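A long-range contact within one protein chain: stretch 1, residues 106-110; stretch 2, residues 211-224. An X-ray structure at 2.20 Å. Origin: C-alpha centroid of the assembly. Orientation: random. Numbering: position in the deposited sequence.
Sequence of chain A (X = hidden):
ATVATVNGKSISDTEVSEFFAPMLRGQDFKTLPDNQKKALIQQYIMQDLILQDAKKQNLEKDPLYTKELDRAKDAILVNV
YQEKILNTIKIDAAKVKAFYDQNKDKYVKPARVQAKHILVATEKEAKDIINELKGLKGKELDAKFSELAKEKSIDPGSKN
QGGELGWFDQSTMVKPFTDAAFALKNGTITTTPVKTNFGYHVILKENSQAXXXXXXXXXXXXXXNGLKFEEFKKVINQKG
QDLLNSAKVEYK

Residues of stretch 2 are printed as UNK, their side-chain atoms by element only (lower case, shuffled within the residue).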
# COMPACT_ATOMS: atom_id res chain seq x y z
N LYS A 106 -29.85 2.38 -4.15
CA LYS A 106 -28.56 2.25 -3.43
C LYS A 106 -27.39 2.85 -4.22
O LYS A 106 -26.33 3.06 -3.65
CB LYS A 106 -28.25 0.79 -3.08
CG LYS A 106 -29.28 0.15 -2.15
CD LYS A 106 -29.35 -1.35 -2.37
CE LYS A 106 -30.51 -1.96 -1.59
NZ LYS A 106 -31.14 -3.07 -2.37
N TYR A 107 -27.58 3.07 -5.52
CA TYR A 107 -26.60 3.77 -6.34
C TYR A 107 -26.74 5.30 -6.25
O TYR A 107 -27.06 5.98 -7.23
CB TYR A 107 -26.68 3.30 -7.80
CG TYR A 107 -26.03 1.96 -8.02
CD1 TYR A 107 -24.65 1.82 -7.86
CD2 TYR A 107 -26.79 0.81 -8.26
CE1 TYR A 107 -24.04 0.58 -7.98
CE2 TYR A 107 -26.18 -0.44 -8.39
CZ TYR A 107 -24.79 -0.55 -8.24
OH TYR A 107 -24.15 -1.76 -8.33
N VAL A 108 -26.52 5.82 -5.05
CA VAL A 108 -26.68 7.24 -4.78
C VAL A 108 -25.45 7.78 -4.06
O VAL A 108 -24.83 7.07 -3.27
CB VAL A 108 -27.93 7.49 -3.90
CG1 VAL A 108 -29.18 7.25 -4.68
CG2 VAL A 108 -27.90 6.62 -2.67
N LYS A 109 -25.14 9.05 -4.27
CA LYS A 109 -24.21 9.77 -3.38
C LYS A 109 -24.99 10.46 -2.28
O LYS A 109 -25.95 11.18 -2.55
CB LYS A 109 -23.41 10.81 -4.17
CG LYS A 109 -22.89 10.28 -5.49
CD LYS A 109 -21.74 11.13 -6.03
CE LYS A 109 -21.29 10.63 -7.40
NZ LYS A 109 -22.40 10.70 -8.40
N PRO A 110 -24.60 10.23 -1.02
CA PRO A 110 -25.40 10.67 0.11
C PRO A 110 -25.29 12.17 0.31
O PRO A 110 -24.37 12.80 -0.22
CB PRO A 110 -24.78 9.93 1.28
CG PRO A 110 -23.36 9.74 0.88
CD PRO A 110 -23.42 9.46 -0.59
N UNK A 211 -28.30 14.67 -1.81
CA UNK A 211 -28.29 13.30 -2.33
C UNK A 211 -28.27 13.31 -3.86
O UNK A 211 -29.10 13.96 -4.50
c UNK A 211 -30.71 10.51 -1.04
c UNK A 211 -30.79 9.00 -1.26
c UNK A 211 -29.54 12.59 -1.82
n UNK A 211 -32.11 8.41 -0.88
c UNK A 211 -29.46 11.08 -1.75
N UNK A 212 -27.30 12.63 -4.46
CA UNK A 212 -27.22 12.55 -5.92
C UNK A 212 -27.42 11.13 -6.43
O UNK A 212 -27.05 10.17 -5.76
N UNK A 213 -28.12 11.00 -7.55
CA UNK A 213 -28.34 9.71 -8.19
C UNK A 213 -27.17 9.36 -9.10
O UNK A 213 -26.87 10.10 -10.04
n UNK A 213 -29.59 6.20 -8.87
c UNK A 213 -29.95 8.43 -9.76
o UNK A 213 -31.26 7.45 -8.00
c UNK A 213 -29.63 9.74 -9.00
c UNK A 213 -30.34 7.30 -8.82
N UNK A 214 -26.53 8.23 -8.85
CA UNK A 214 -25.58 7.69 -9.83
C UNK A 214 -26.28 7.07 -11.03
O UNK A 214 -27.27 6.35 -10.89
c UNK A 214 -23.58 6.18 -10.15
c UNK A 214 -23.20 6.45 -6.98
c UNK A 214 -24.60 6.69 -9.15
c UNK A 214 -23.89 7.39 -7.98
N UNK A 215 -25.82 7.44 -12.23
CA UNK A 215 -26.43 6.99 -13.48
C UNK A 215 -25.91 5.61 -13.91
O UNK A 215 -24.75 5.28 -13.68
n UNK A 215 -27.69 12.38 -16.66
c UNK A 215 -26.17 7.99 -14.61
c UNK A 215 -27.21 9.14 -14.72
c UNK A 215 -26.70 10.31 -15.57
c UNK A 215 -27.58 11.56 -15.40
N UNK A 216 -26.74 4.90 -14.68
CA UNK A 216 -26.43 3.56 -15.16
C UNK A 216 -25.09 3.54 -15.90
O UNK A 216 -24.25 2.68 -15.63
c UNK A 216 -26.98 -0.89 -17.73
c UNK A 216 -26.97 -0.70 -16.36
c UNK A 216 -27.31 1.68 -16.67
c UNK A 216 -27.36 1.47 -18.04
c UNK A 216 -27.19 0.20 -18.58
c UNK A 216 -27.12 0.58 -15.84
c UNK A 216 -27.55 3.06 -16.08
N UNK A 217 -24.87 4.50 -16.79
CA UNK A 217 -23.62 4.55 -17.54
C UNK A 217 -22.37 4.67 -16.68
O UNK A 217 -21.29 4.25 -17.07
c UNK A 217 -23.67 5.64 -18.61
c UNK A 217 -24.36 5.18 -19.88
o UNK A 217 -25.41 4.50 -19.78
o UNK A 217 -23.80 5.39 -20.98
N UNK A 218 -22.51 5.22 -15.49
CA UNK A 218 -21.39 5.39 -14.60
C UNK A 218 -20.99 4.04 -13.99
O UNK A 218 -19.82 3.79 -13.75
c UNK A 218 -22.30 7.72 -14.04
o UNK A 218 -23.58 9.34 -12.79
c UNK A 218 -22.45 8.80 -12.94
o UNK A 218 -21.45 9.07 -12.21
c UNK A 218 -21.73 6.40 -13.51
N UNK A 219 -21.97 3.18 -13.73
CA UNK A 219 -21.73 1.99 -12.93
C UNK A 219 -21.89 0.68 -13.73
O UNK A 219 -21.75 -0.40 -13.16
c UNK A 219 -22.52 0.66 -11.00
c UNK A 219 -22.34 3.08 -10.75
c UNK A 219 -22.67 1.95 -11.71
N UNK A 220 -22.24 0.76 -15.01
CA UNK A 220 -22.69 -0.45 -15.72
C UNK A 220 -21.60 -1.49 -15.92
O UNK A 220 -21.86 -2.69 -15.81
c UNK A 220 -23.41 -0.13 -17.04
n UNK A 220 -22.35 2.06 -21.39
c UNK A 220 -22.50 0.39 -18.12
c UNK A 220 -23.28 0.87 -19.35
c UNK A 220 -22.63 2.14 -19.92
N UNK A 221 -20.37 -1.03 -16.16
CA UNK A 221 -19.24 -1.96 -16.34
C UNK A 221 -18.94 -2.68 -15.05
O UNK A 221 -18.86 -3.90 -15.03
o UNK A 221 -17.30 -3.67 -18.30
c UNK A 221 -17.99 -1.24 -16.86
c UNK A 221 -17.81 -1.31 -18.38
n UNK A 221 -18.32 -2.88 -20.14
c UNK A 221 -17.80 -2.73 -18.93
N UNK A 222 -18.86 -1.92 -13.96
CA UNK A 222 -18.75 -2.49 -12.63
C UNK A 222 -19.81 -3.53 -12.30
O UNK A 222 -19.51 -4.53 -11.65
N UNK A 223 -21.05 -3.28 -12.70
CA UNK A 223 -22.17 -4.18 -12.41
C UNK A 223 -21.92 -5.48 -13.19
O UNK A 223 -22.04 -6.56 -12.65
c UNK A 223 -23.84 -2.38 -10.70
c UNK A 223 -23.54 -3.63 -12.91
c UNK A 223 -24.64 -4.68 -12.75
c UNK A 223 -23.94 -2.32 -12.21
N UNK A 224 -21.56 -5.31 -14.46
CA UNK A 224 -21.28 -6.42 -15.33
C UNK A 224 -20.14 -7.31 -14.84
O UNK A 224 -20.30 -8.53 -14.74
c UNK A 224 -21.22 -7.07 -17.74
c UNK A 224 -20.81 -6.72 -19.14
o UNK A 224 -20.76 -5.51 -19.47
c UNK A 224 -21.01 -5.95 -16.75
o UNK A 224 -20.58 -7.65 -19.93
O HOH W 1 -25.15 11.87 -8.59

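Position 211 carries four carbons in a row ending in a nitrogen. The chain is fully extended and runs past the Val108 side chain. This is Lys211; its CE lies 4.0 Å from Val108 CG2, and its CA makes a CA-H...O contact of 3.2 Å with Lys109 O.

Position 212 has no side-chain atoms, and its backbone pairs with Lys109 in both directions. It is Gly212. Lys109 N donates to Gly212 O at 2.7 Å, and Gly212 N donates to Lys109 O at 2.8 Å.

Position 213 has three carbons, the third carrying one oxygen and one nitrogen. It sits opposite Val108, and its amide end nears Tyr107 O. An unbranched amide of this length is Gln213. The CA atoms of Gln213 and Val108 are 4.5 Å apart. Gln213 NE2 comes within 3.0 Å of Tyr107 O, but the angle is too poor for a hydrogen bond.

Position 214 has four carbons, forked at the first, with one arm two carbons long. The side chain packs on Tyr107, and the backbone N donates to Tyr107 O. This is Ile214. Its N lies 2.8 Å from Tyr107 O, and its CB packs 4.2 Å from Tyr107 CB. Gln213 NE2 donates to Ile214 O at 3.1 Å.

Position 215 has four carbons in a row ending in nitrogen and touches nothing on stretch 1. It is Lys215, at the helix N-cap position.

Position 216 has one carbon and a six-carbon ring, without contact: Phe216. Position 217 has two carbons, the second with two oxygens, out of reach: Asp217.

Position 218 has three carbons, the third with two oxygens, and this carboxylate comes near Lys109 NZ. This is Glu218. Its OE1 accepts from Lys215 N at 3.0 Å; its OE2 is 4.3 Å from Lys109 NZ, beyond a salt bridge.

Position 219 has one carbon carrying two more, which lie against the Tyr107 ring: Val219. Its CG1 lies 3.4 Å from Tyr107 CE1.

Positions 220 to 222 touch nothing on stretch 1. Position 220 has four carbons ending in nitrogen: Lys220. Position 221 has three carbons, then one oxygen and one nitrogen: Gln221. Position 222 has no side chain: Gly222.

Position 223 has four carbons, forked at the first, one arm two carbons long, and lies against the Tyr107 ring: Ile223. Its CD1 is 3.2 Å from Tyr107 CZ. Position 224 has three carbons, the third with two oxygens, and is out of reach: Glu224.

The contact combines a short antiparallel pairing with a small apolar cluster. Three backbone hydrogen bonds fix the register. The helix then brings Val219 and Ile223, one turn apart, to the Tyr107 ring. Water 1 links Lys109 NZ (3.0 Å) to Gln213 O (2.9 Å, weak).

Stretch 2 211-224: KGQIKFDEVKQGIE
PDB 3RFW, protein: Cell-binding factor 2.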